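Local coordinates for D-aminoacid aminotransferase-like PLP-dependent enzyme (Haemophilus somnus, PDB 3CEB), which probably acts as a 4-amino-4-deoxychorismate lyase, using covalently attached pyridoxal phosphate within a D-amino acid aminotransferase-like fold, at residues V131-S135 with I136-I140; E173-F176 with E177-A180; L187-A190 with M191-L194. All coordinates share one frame; numbering follows the deposited sequence.

Contact 1 of 3, residues V131-S135 with I136-I140; sequences VTDCS and IGNLI
Ile136 opens the return leg of a tight reversal, its CG1 lying 4.2 Å from Cys134 SG. The sulfur reaches that side because it sits between its own backbone N and carbonyl carbon (chi1 66°). Gly137 comes next and supplies a main-chain hydrogen bond between the two legs: Cys134 N donates to Gly137 O at 2.9 Å, with a bent N-H...O angle of 134°. The same carbonyl oxygen also has Asp133 CB at 3.3 Å.

At Asn138 the side chain runs alongside that of Asp133, but the amide and carboxylate planes are almost perpendicular (86°), and Asn138 ND2 comes within 3.4 Å of Asp133 CG. Each has firm partners beyond this turn. Asn138 ND2 bonds Leu155 O, while the Asp133 carboxylate accepts from the backbone N of Leu154 and Leu155, and Asp133 OD2 is hydrogen-bonded to the pyridine N1 of the pyridoxal phosphate-modified lysine at position 103. The turn thus sets the aspartate at the ring nitrogen.

Leu139 points back at the first leg. Its CD2 rests 3.8 Å from Cys134 CB, and its CD1 reaches past the Asp133 carbonyl carbon towards Val131 CG1. A water bridges the two legs, donating to Thr132 O (2.7 Å) and accepting from Leu139 N (3.0 Å).

The loop leaves strand 130-131 and enters strand 138-143, which pairs with strand 185-188 through Asn138 and Ile188. Strand 122-127 packs against the turn through Glu122, Met124 and Ile126.

Contact 2 of 3, residues E173-F176 with E177-A180; sequences EIFF and EDLA
Asp178 OD2 takes the backbone N-H of Phe175 at 2.8 Å, with an N-H...O angle of 153°. The donor arrives on the anti side of the carboxylate, 33° out of its plane. Asp178 swings CG beside its own backbone N, anti to the carbonyl carbon, which turns the acid back over the start of the turn. The link is returned by the main chain, for Asp178 N donates to Phe175 O, also at 2.8 Å. Phe175 is therefore held at both its N and its O by one residue three positions on, a reciprocal grip that fixes the entry to the 3-10 segment.

The side chains of these two residues run alongside each other. Asp178 OD2 lies in the plane of the Phe175 ring at its edge, 3.6 Å from Phe175 CD1, with ring and carboxylate turned 73° apart. Ile174 CG2, buried, packs on Asp178 CB at 4.0 Å.

One step along, Leu179 N donates in a nearly straight bond to Phe176 O at 3.1 Å. Beside this bond the methyl Leu179 CD1 meets Phe176 CE1 at 3.5 Å, approaching the ring obliquely.

This surface turn follows strand 170-172 and lies against strand 130-131, where the backbones of Ile174 and Val131 are hydrogen-bonded. Phe176 makes an edge-to-face contact with Phe94 of strand 90-94, while Leu179 reaches inward to Met124 of strand 122-127 and Phe141 of strand 138-143.

Contact 3 of 3, residues L187-A190 with M191-L194; sequences LINA and MNGL. With GOL (glycerol), chain G.
Asn189 and Asn192 are the two ends of a type I beta turn, joined by a pair of main-chain hydrogen bonds. Asn192 N donates to Asn189 O at 2.9 Å, the bond that closes the turn, and Asn189 N donates to Asn192 O at 3.0 Å, making a single antiparallel hydrogen-bonded bridge. Asn192 O also has Ile188 CA at 3.3 Å in a CA-H...O contact.

The side-chain bonds centre on Asn189 OD1. With CG tucked between backbone N and carbonyl carbon (chi1 62°), the Asn189 amide folds over the turn and its oxygen accepts Met191 N at 3.0 Å, forming an Asx turn. From the opposite face of the Asn189 amide comes Asn192 ND2, at 2.7 Å and nearly straight (167°). The acceptor lies close to the Asn192 amide plane, and the two amides, side by side, are turned 56° from each other. Asn189 ND2, at the other end of its amide, bonds Ile136 O.

In van der Waals contact, Leu187 CD1 packs against Asn192 CG at 3.6 Å.

A glycerol, probably from the crystallisation liquor, bridges the two segments: Leu187 N donates to its O3 at 3.1 Å, and its O1 donates to Asn192 OD1, also at 3.1 Å. Both ends of the Asn192 amide therefore have partners.

This bonding fixes the orientation of each asparagine amide and the shape of the turn between them. The turn matters to the cofactor, because Ala190 N, at its second position, hydrogen-bonds the phosphate oxygen OP1 of the modified lysine at position 103. The double grip on Asn189 OD1 probably helps to keep that N-H aimed at the phosphate.

How the contacts relate
From the N terminus, contact 1 comes first, closing the reversal between strands 130-131 and 138-143. Contact 2 then closes the turn that begins the excursion from strand 170-172 towards strand 185-188, and contact 3 folds back the C-terminal tail after that last strand. The three follow in series, none nested or crossed. Contact 1 is the middle member in space: Val131 CG2 packs on Leu179 CD2 of contact 2 at 4.1 Å, while Cys134 SG lies 3.6 Å from Leu187 CD2 of contact 3. Contacts 2 and 3 stay about 11 Å apart at their nearest atoms. Contacts 1 and 3 reach two different parts of the cofactor, the ring nitrogen and the phosphate.

Contact 1 of 3, residues V131-S135 with I136-I140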
loop_
_atom_site.group_PDB
_atom_site.type_symbol
_atom_site.label_atom_id
_atom_site.label_comp_id
_atom_site.label_asym_id
_atom_site.label_seq_id
_atom_site.Cartn_x
_atom_site.Cartn_y
_atom_site.Cartn_z
ATOM N N VAL A 131 7.837 1.145 14.665
ATOM C CA VAL A 131 8.073 0.794 13.272
ATOM C C VAL A 131 6.705 0.862 12.586
ATOM O O VAL A 131 5.726 0.256 13.050
ATOM C CB VAL A 131 8.631 -0.642 13.111
ATOM C CG1 VAL A 131 8.795 -1.002 11.620
ATOM C CG2 VAL A 131 9.914 -0.790 13.873
ATOM N N THR A 132 6.636 1.619 11.498
ATOM C CA THR A 132 5.394 1.774 10.754
ATOM C C THR A 132 5.545 1.210 9.359
ATOM O O THR A 132 5.560 0.004 9.186
ATOM C CB THR A 132 4.898 3.229 10.772
ATOM O OG1 THR A 132 5.847 4.097 10.122
ATOM C CG2 THR A 132 4.676 3.675 12.254
ATOM N N ASP A 133 5.662 2.075 8.370
ATOM C CA ASP A 133 5.681 1.653 6.984
ATOM C C ASP A 133 7.002 1.962 6.273
ATOM O O ASP A 133 7.821 2.726 6.801
ATOM C CB ASP A 133 4.590 2.405 6.216
ATOM C CG ASP A 133 3.154 2.166 6.748
ATOM O OD1 ASP A 133 2.916 1.563 7.823
ATOM O OD2 ASP A 133 2.222 2.622 6.044
ATOM N N CYS A 134 7.200 1.393 5.073
ATOM C CA CYS A 134 8.223 1.911 4.164
ATOM C C CYS A 134 7.509 2.977 3.297
ATOM O O CYS A 134 6.342 3.255 3.532
ATOM C CB CYS A 134 8.914 0.836 3.312
ATOM S SG CYS A 134 7.894 0.003 2.123
ATOM N N SER A 135 8.200 3.587 2.326
ATOM C CA SER A 135 7.611 4.725 1.607
ATOM C C SER A 135 6.511 4.283 0.689
ATOM O O SER A 135 5.605 5.059 0.426
ATOM C CB SER A 135 8.620 5.502 0.768
ATOM O OG SER A 135 8.767 4.912 -0.508
ATOM N N ILE A 136 6.570 3.039 0.206
ATOM C CA ILE A 136 5.564 2.558 -0.777
ATOM C C ILE A 136 4.689 1.408 -0.268
ATOM O O ILE A 136 3.824 0.936 -0.980
ATOM C CB ILE A 136 6.180 2.111 -2.133
ATOM C CG1 ILE A 136 7.026 0.864 -1.924
ATOM C CG2 ILE A 136 6.969 3.226 -2.810
ATOM C CD1 ILE A 136 7.752 0.372 -3.219
ATOM N N GLY A 137 4.898 0.933 0.950
ATOM C CA GLY A 137 4.107 -0.201 1.422
ATOM C C GLY A 137 4.223 -0.428 2.906
ATOM O O GLY A 137 4.848 0.368 3.633
ATOM N N ASN A 138 3.573 -1.480 3.374
ATOM C CA ASN A 138 3.711 -1.867 4.745
ATOM C C ASN A 138 4.948 -2.785 4.908
ATOM O O ASN A 138 5.572 -3.207 3.938
ATOM C CB ASN A 138 2.440 -2.570 5.254
ATOM C CG ASN A 138 1.217 -1.675 5.218
ATOM O OD1 ASN A 138 0.246 -1.967 4.508
ATOM N ND2 ASN A 138 1.254 -0.573 5.968
ATOM N N LEU A 139 5.257 -3.139 6.156
ATOM C CA LEU A 139 6.399 -4.000 6.430
ATOM C C LEU A 139 6.030 -5.247 7.235
ATOM O O LEU A 139 5.084 -5.247 8.025
ATOM C CB LEU A 139 7.514 -3.199 7.118
ATOM C CG LEU A 139 8.177 -2.065 6.338
ATOM C CD1 LEU A 139 8.944 -1.211 7.303
ATOM C CD2 LEU A 139 9.059 -2.515 5.156
ATOM N N ILE A 140 6.786 -6.318 6.967
ATOM C CA ILE A 140 6.640 -7.597 7.648
ATOM C C ILE A 140 8.015 -8.065 8.101
ATOM O O ILE A 140 9.026 -7.803 7.462
ATOM C CB ILE A 140 5.917 -8.680 6.784
ATOM C CG1 ILE A 140 6.704 -9.046 5.522
ATOM C CG2 ILE A 140 4.540 -8.208 6.380
ATOM C CD1 ILE A 140 6.111 -10.254 4.746
HETATM O O HOH W 1 3.635 -1.585 8.074
#

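Contact 2 of 3, residues E173-F176 with E177-A180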
loop_
_atom_site.group_PDB
_atom_site.type_symbol
_atom_site.label_atom_id
_atom_site.label_comp_id
_atom_site.label_asym_id
_atom_site.label_seq_id
_atom_site.Cartn_x
_atom_site.Cartn_y
_atom_site.Cartn_z
ATOM N N GLU A 173 2.396 -4.922 18.041
ATOM C CA GLU A 173 3.056 -3.668 18.292
ATOM C C GLU A 173 4.570 -3.872 18.184
ATOM O O GLU A 173 5.115 -4.734 18.839
ATOM C CB GLU A 173 2.643 -3.103 19.663
ATOM C CG GLU A 173 3.293 -1.787 19.903
ATOM C CD GLU A 173 2.660 -0.972 20.999
ATOM O OE1 GLU A 173 2.083 -1.572 21.918
ATOM O OE2 GLU A 173 2.774 0.283 20.943
ATOM N N ILE A 174 5.238 -3.092 17.343
ATOM C CA ILE A 174 6.682 -3.245 17.144
ATOM C C ILE A 174 7.425 -1.963 17.385
ATOM O O ILE A 174 7.399 -1.049 16.583
ATOM C CB ILE A 174 7.037 -3.677 15.706
ATOM C CG1 ILE A 174 6.383 -5.015 15.352
ATOM C CG2 ILE A 174 8.542 -3.783 15.544
ATOM C CD1 ILE A 174 6.589 -5.422 13.854
ATOM N N PHE A 175 8.113 -1.901 18.500
ATOM C CA PHE A 175 8.930 -0.723 18.807
ATOM C C PHE A 175 10.203 -0.866 18.063
ATOM O O PHE A 175 10.586 -1.970 17.719
ATOM C CB PHE A 175 9.232 -0.595 20.293
ATOM C CG PHE A 175 8.032 -0.291 21.111
ATOM C CD1 PHE A 175 7.235 -1.306 21.596
ATOM C CD2 PHE A 175 7.685 1.008 21.402
ATOM C CE1 PHE A 175 6.100 -1.019 22.344
ATOM C CE2 PHE A 175 6.554 1.285 22.167
ATOM C CZ PHE A 175 5.759 0.274 22.618
ATOM N N PHE A 176 10.856 0.259 17.820
ATOM C CA PHE A 176 12.119 0.255 17.131
ATOM C C PHE A 176 13.132 -0.643 17.830
ATOM O O PHE A 176 13.949 -1.336 17.207
ATOM C CB PHE A 176 12.640 1.665 17.064
ATOM C CG PHE A 176 13.949 1.764 16.373
ATOM C CD1 PHE A 176 14.058 1.362 15.040
ATOM C CD2 PHE A 176 15.076 2.215 17.047
ATOM C CE1 PHE A 176 15.275 1.428 14.382
ATOM C CE2 PHE A 176 16.282 2.295 16.404
ATOM C CZ PHE A 176 16.390 1.908 15.068
ATOM N N GLU A 177 13.041 -0.664 19.140
ATOM C CA GLU A 177 13.953 -1.466 19.938
ATOM C C GLU A 177 13.764 -2.949 19.674
ATOM O O GLU A 177 14.607 -3.791 19.999
ATOM C CB GLU A 177 13.671 -1.206 21.404
ATOM C CG GLU A 177 13.739 0.239 21.772
ATOM C CD GLU A 177 15.148 0.615 22.082
ATOM O OE1 GLU A 177 16.068 -0.066 21.544
ATOM O OE2 GLU A 177 15.343 1.555 22.900
ATOM N N ASP A 178 12.614 -3.260 19.122
ATOM C CA ASP A 178 12.218 -4.643 18.865
ATOM C C ASP A 178 12.867 -5.222 17.613
ATOM O O ASP A 178 12.824 -6.419 17.421
ATOM C CB ASP A 178 10.692 -4.773 18.722
ATOM C CG ASP A 178 9.962 -4.651 20.063
ATOM O OD1 ASP A 178 10.506 -5.063 21.118
ATOM O OD2 ASP A 178 8.816 -4.175 20.036
ATOM N N LEU A 179 13.476 -4.395 16.776
ATOM C CA LEU A 179 13.979 -4.923 15.506
ATOM C C LEU A 179 14.967 -6.040 15.820
ATOM O O LEU A 179 15.112 -6.987 15.073
ATOM C CB LEU A 179 14.608 -3.836 14.623
ATOM C CG LEU A 179 13.597 -2.871 13.991
ATOM C CD1 LEU A 179 14.264 -1.712 13.219
ATOM C CD2 LEU A 179 12.664 -3.671 13.104
ATOM N N ALA A 180 15.572 -5.949 16.989
ATOM C CA ALA A 180 16.558 -6.916 17.438
ATOM C C ALA A 180 15.994 -8.323 17.306
ATOM O O ALA A 180 16.703 -9.265 16.895
ATOM C CB ALA A 180 16.941 -6.645 18.916
#

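Contact 3 of 3, residues L187-A190 with M191-L194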
loop_
_atom_site.group_PDB
_atom_site.type_symbol
_atom_site.label_atom_id
_atom_site.label_comp_id
_atom_site.label_asym_id
_atom_site.label_seq_id
_atom_site.Cartn_x
_atom_site.Cartn_y
_atom_site.Cartn_z
ATOM N N LEU A 187 8.928 -5.936 2.329
ATOM C CA LEU A 187 7.796 -5.118 2.053
ATOM C C LEU A 187 6.583 -5.813 1.476
ATOM O O LEU A 187 6.687 -6.772 0.798
ATOM C CB LEU A 187 8.194 -3.847 1.322
ATOM C CG LEU A 187 8.417 -3.719 -0.165
ATOM C CD1 LEU A 187 7.238 -4.033 -0.954
ATOM C CD2 LEU A 187 8.801 -2.351 -0.389
ATOM N N ILE A 188 5.419 -5.332 1.805
ATOM C CA ILE A 188 4.198 -5.825 1.155
ATOM C C ILE A 188 3.354 -4.632 0.653
ATOM O O ILE A 188 3.267 -3.584 1.302
ATOM C CB ILE A 188 3.303 -6.691 2.089
ATOM C CG1 ILE A 188 2.961 -5.921 3.359
ATOM C CG2 ILE A 188 3.902 -8.042 2.410
ATOM C CD1 ILE A 188 1.854 -6.648 4.183
ATOM N N ASN A 189 2.770 -4.782 -0.525
ATOM C CA ASN A 189 1.794 -3.812 -0.969
ATOM C C ASN A 189 1.020 -4.425 -2.122
ATOM O O ASN A 189 1.177 -5.637 -2.403
ATOM C CB ASN A 189 2.408 -2.439 -1.320
ATOM C CG ASN A 189 3.407 -2.512 -2.468
ATOM O OD1 ASN A 189 3.455 -3.491 -3.222
ATOM N ND2 ASN A 189 4.183 -1.466 -2.618
ATOM N N ALA A 190 0.169 -3.626 -2.767
ATOM C CA ALA A 190 -0.698 -4.187 -3.834
ATOM C C ALA A 190 0.150 -4.930 -4.879
ATOM O O ALA A 190 -0.295 -5.959 -5.425
ATOM C CB ALA A 190 -1.562 -3.107 -4.491
HETATM N N MSE A 191 1.377 -4.443 -5.117
HETATM C CA MSE A 191 2.242 -4.990 -6.191
HETATM C C MSE A 191 3.239 -6.012 -5.679
HETATM O O MSE A 191 3.963 -6.575 -6.464
HETATM C CB MSE A 191 3.043 -3.879 -6.890
HETATM C CG MSE A 191 2.210 -2.724 -7.430
HETATM SE SE MSE A 191 0.900 -3.308 -8.734
HETATM C CE MSE A 191 2.062 -4.073 -10.058
ATOM N N ASN A 192 3.299 -6.199 -4.364
ATOM C CA ASN A 192 4.259 -7.078 -3.722
ATOM C C ASN A 192 3.606 -7.928 -2.659
ATOM O O ASN A 192 3.404 -7.520 -1.536
ATOM C CB ASN A 192 5.374 -6.302 -3.054
ATOM C CG ASN A 192 6.223 -5.537 -4.016
ATOM O OD1 ASN A 192 7.312 -5.977 -4.365
ATOM N ND2 ASN A 192 5.743 -4.385 -4.453
ATOM N N GLY A 193 3.264 -9.134 -3.060
ATOM C CA GLY A 193 2.642 -10.082 -2.193
ATOM C C GLY A 193 3.667 -10.830 -1.389
ATOM O O GLY A 193 4.859 -10.503 -1.371
ATOM N N LEU A 194 3.181 -11.855 -0.721
ATOM C CA LEU A 194 4.017 -12.608 0.167
ATOM C C LEU A 194 4.494 -13.825 -0.590
ATOM O O LEU A 194 4.288 -14.026 -1.782
ATOM C CB LEU A 194 3.228 -12.987 1.420
ATOM C CG LEU A 194 3.928 -13.800 2.503
ATOM C CD1 LEU A 194 5.028 -12.995 3.121
ATOM C CD2 LEU A 194 2.922 -14.241 3.557
ATOM O OXT LEU A 194 5.143 -14.656 -0.004
HETATM C C1 GOL G . 9.469 -8.467 -3.464
HETATM O O1 GOL G . 8.120 -8.843 -3.374
HETATM C C2 GOL G . 10.222 -8.689 -2.146
HETATM O O2 GOL G . 11.581 -8.368 -2.452
HETATM C C3 GOL G . 9.566 -7.870 -0.991
HETATM O O3 GOL G . 10.455 -7.301 -0.018
#